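Local coordinates for Non-fluorescent flavoprotein (PDB 1FVP) that binds flavin mononucleotide carrying a covalently attached myristate, two per subunit of a homodimer, and belongs to the bacterial luciferase family, at residues N133-E136 and V140-E143. Residues are numbered along the deposited sequence; the frame is centred on the assembly and turned at random.
Sequences NVNE and VAKE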
ATOM      1  N   ASN A 133      -3.229  18.000 -13.443  1.00 19.33           N
ATOM      2  CA  ASN A 133      -2.261  18.691 -14.328  1.00 19.48           C
ATOM      3  C   ASN A 133      -2.782  20.127 -14.451  1.00 19.80           C
ATOM      4  O   ASN A 133      -3.692  20.284 -15.254  1.00 18.92           O
ATOM      5  CB  ASN A 133      -2.072  18.016 -15.668  1.00 18.60           C
ATOM      6  CG  ASN A 133      -1.128  18.781 -16.566  1.00 17.88           C
ATOM      7  OD1 ASN A 133      -1.187  20.002 -16.570  1.00 17.98           O
ATOM      8  ND2 ASN A 133      -0.257  18.118 -17.311  1.00 18.52           N
ATOM      9  N   VAL A 134      -2.207  21.031 -13.706  1.00 21.38           N
ATOM     10  CA  VAL A 134      -2.646  22.432 -13.699  1.00 23.94           C
ATOM     11  C   VAL A 134      -1.758  23.387 -14.472  1.00 25.72           C
ATOM     12  O   VAL A 134      -0.581  23.578 -14.117  1.00 26.64           O
ATOM     13  CB  VAL A 134      -2.794  22.847 -12.208  1.00 24.16           C
ATOM     14  CG1 VAL A 134      -2.571  24.324 -11.923  1.00 24.06           C
ATOM     15  CG2 VAL A 134      -4.138  22.409 -11.655  1.00 24.71           C
ATOM     16  N   ASN A 135      -2.317  24.051 -15.460  1.00 27.49           N
ATOM     17  CA  ASN A 135      -1.523  25.036 -16.254  1.00 29.56           C
ATOM     18  C   ASN A 135      -2.493  26.124 -16.677  1.00 31.48           C
ATOM     19  O   ASN A 135      -3.508  25.814 -17.344  1.00 31.96           O
ATOM     20  CB  ASN A 135      -0.784  24.224 -17.277  1.00 29.79           C
ATOM     21  CG  ASN A 135      -0.401  24.920 -18.553  1.00 30.62           C
ATOM     22  OD1 ASN A 135       0.187  26.010 -18.579  1.00 30.62           O
ATOM     23  ND2 ASN A 135      -0.763  24.237 -19.640  1.00 30.85           N
ATOM     24  N   GLU A 136      -2.204  27.356 -16.282  1.00 33.11           N
ATOM     25  CA  GLU A 136      -3.042  28.532 -16.559  1.00 34.54           C
ATOM     26  C   GLU A 136      -3.534  28.542 -18.004  1.00 34.70           C
ATOM     27  O   GLU A 136      -4.598  29.101 -18.321  1.00 34.98           O
ATOM     28  CB  GLU A 136      -2.431  29.878 -16.256  1.00 36.91           C
ATOM     29  CG  GLU A 136      -2.126  30.369 -14.862  1.00 40.52           C
ATOM     30  CD  GLU A 136      -3.187  30.622 -13.838  1.00 42.36           C
ATOM     31  OE1 GLU A 136      -3.960  31.583 -13.809  1.00 43.01           O
ATOM     32  OE2 GLU A 136      -3.203  29.720 -12.949  1.00 43.19           O
ATOM     33  N   VAL A 140      -2.326  23.468 -22.859  1.00 28.72           N
ATOM     34  CA  VAL A 140      -0.957  22.903 -22.766  1.00 27.53           C
ATOM     35  C   VAL A 140      -1.047  21.693 -21.838  1.00 27.81           C
ATOM     36  O   VAL A 140      -0.519  20.606 -22.108  1.00 27.60           O
ATOM     37  CB  VAL A 140      -0.013  24.049 -22.404  1.00 26.31           C
ATOM     38  CG1 VAL A 140       1.383  23.647 -21.981  1.00 25.66           C
ATOM     39  CG2 VAL A 140       0.051  25.069 -23.527  1.00 25.66           C
ATOM     40  N   ALA A 141      -1.785  21.898 -20.766  1.00 27.78           N
ATOM     41  CA  ALA A 141      -2.093  20.983 -19.680  1.00 27.42           C
ATOM     42  C   ALA A 141      -2.693  19.652 -20.136  1.00 27.36           C
ATOM     43  O   ALA A 141      -2.323  18.600 -19.604  1.00 26.71           O
ATOM     44  CB  ALA A 141      -3.067  21.672 -18.722  1.00 27.01           C
ATOM     45  N   LYS A 142      -3.605  19.748 -21.071  1.00 27.44           N
ATOM     46  CA  LYS A 142      -4.312  18.639 -21.684  1.00 28.18           C
ATOM     47  C   LYS A 142      -3.446  17.897 -22.696  1.00 28.97           C
ATOM     48  O   LYS A 142      -3.549  16.670 -22.883  1.00 28.96           O
ATOM     49  CB  LYS A 142      -5.564  19.139 -22.400  1.00 28.65           C
ATOM     50  CG  LYS A 142      -6.769  19.328 -21.477  1.00 29.63           C
ATOM     51  CD  LYS A 142      -8.077  19.420 -22.232  1.00 30.54           C
ATOM     52  CE  LYS A 142      -8.172  18.448 -23.396  1.00 31.93           C
ATOM     53  NZ  LYS A 142      -9.518  18.514 -24.038  1.00 33.32           N
ATOM     54  N   GLU A 143      -2.599  18.661 -23.387  1.00 29.88           N
ATOM     55  CA  GLU A 143      -1.716  18.023 -24.377  1.00 30.45           C
ATOM     56  C   GLU A 143      -0.521  17.467 -23.613  1.00 29.88           C
ATOM     57  O   GLU A 143       0.268  16.754 -24.242  1.00 30.78           O
ATOM     58  CB  GLU A 143      -1.271  18.836 -25.572  1.00 32.05           C
ATOM     59  CG  GLU A 143      -2.195  18.906 -26.791  1.00 33.93           C
ATOM     60  CD  GLU A 143      -3.542  19.560 -26.646  1.00 35.17           C
ATOM     61  OE1 GLU A 143      -3.849  20.743 -26.755  1.00 34.87           O
ATOM     62  OE2 GLU A 143      -4.458  18.729 -26.390  1.00 36.90           O
TER
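Asn133, one residue from the end of its strand, lays its amide against Ala141 of the following helix. With CG anti to the backbone N (chi1 177°), the group reaches across so that OD1 lies 3.3 Å from Ala141 CB. On its other branch ND2 stands 3.1 Å from Ala141 O, but the angle is too poor for a hydrogen bond; the amide lies in van der Waals contact with Ala141, and no hydrogen bond joins the segments. The length of asparagine suits this buried place, bringing the amide to the methyl and carbonyl of Ala141; Ser203 and Met204 also touch it. Val134 turns its CB away from the helix, packs on Val213 of helix 207-227 and also touches the bound flavin–fatty acid conjugate, a fitting task for a branched hydrocarbon. A three-residue connection, 135-137, joins strand 126-134 to helix 138-155, a beta-to-alpha step within the alpha/beta fold related to the barrel of bacterial luciferases. At Asn135 the strand has given way to the turn, and CB again points at the helix, 3.7 Å from CB of Ala141. The CA atoms of Asn135 and Ala141 are 5.3 Å apart, an approach that the small methyl of alanine permits. The OD1 of Asn135 accepts a weak hydrogen bond from Ala137 N, in the turn that leads into the helix.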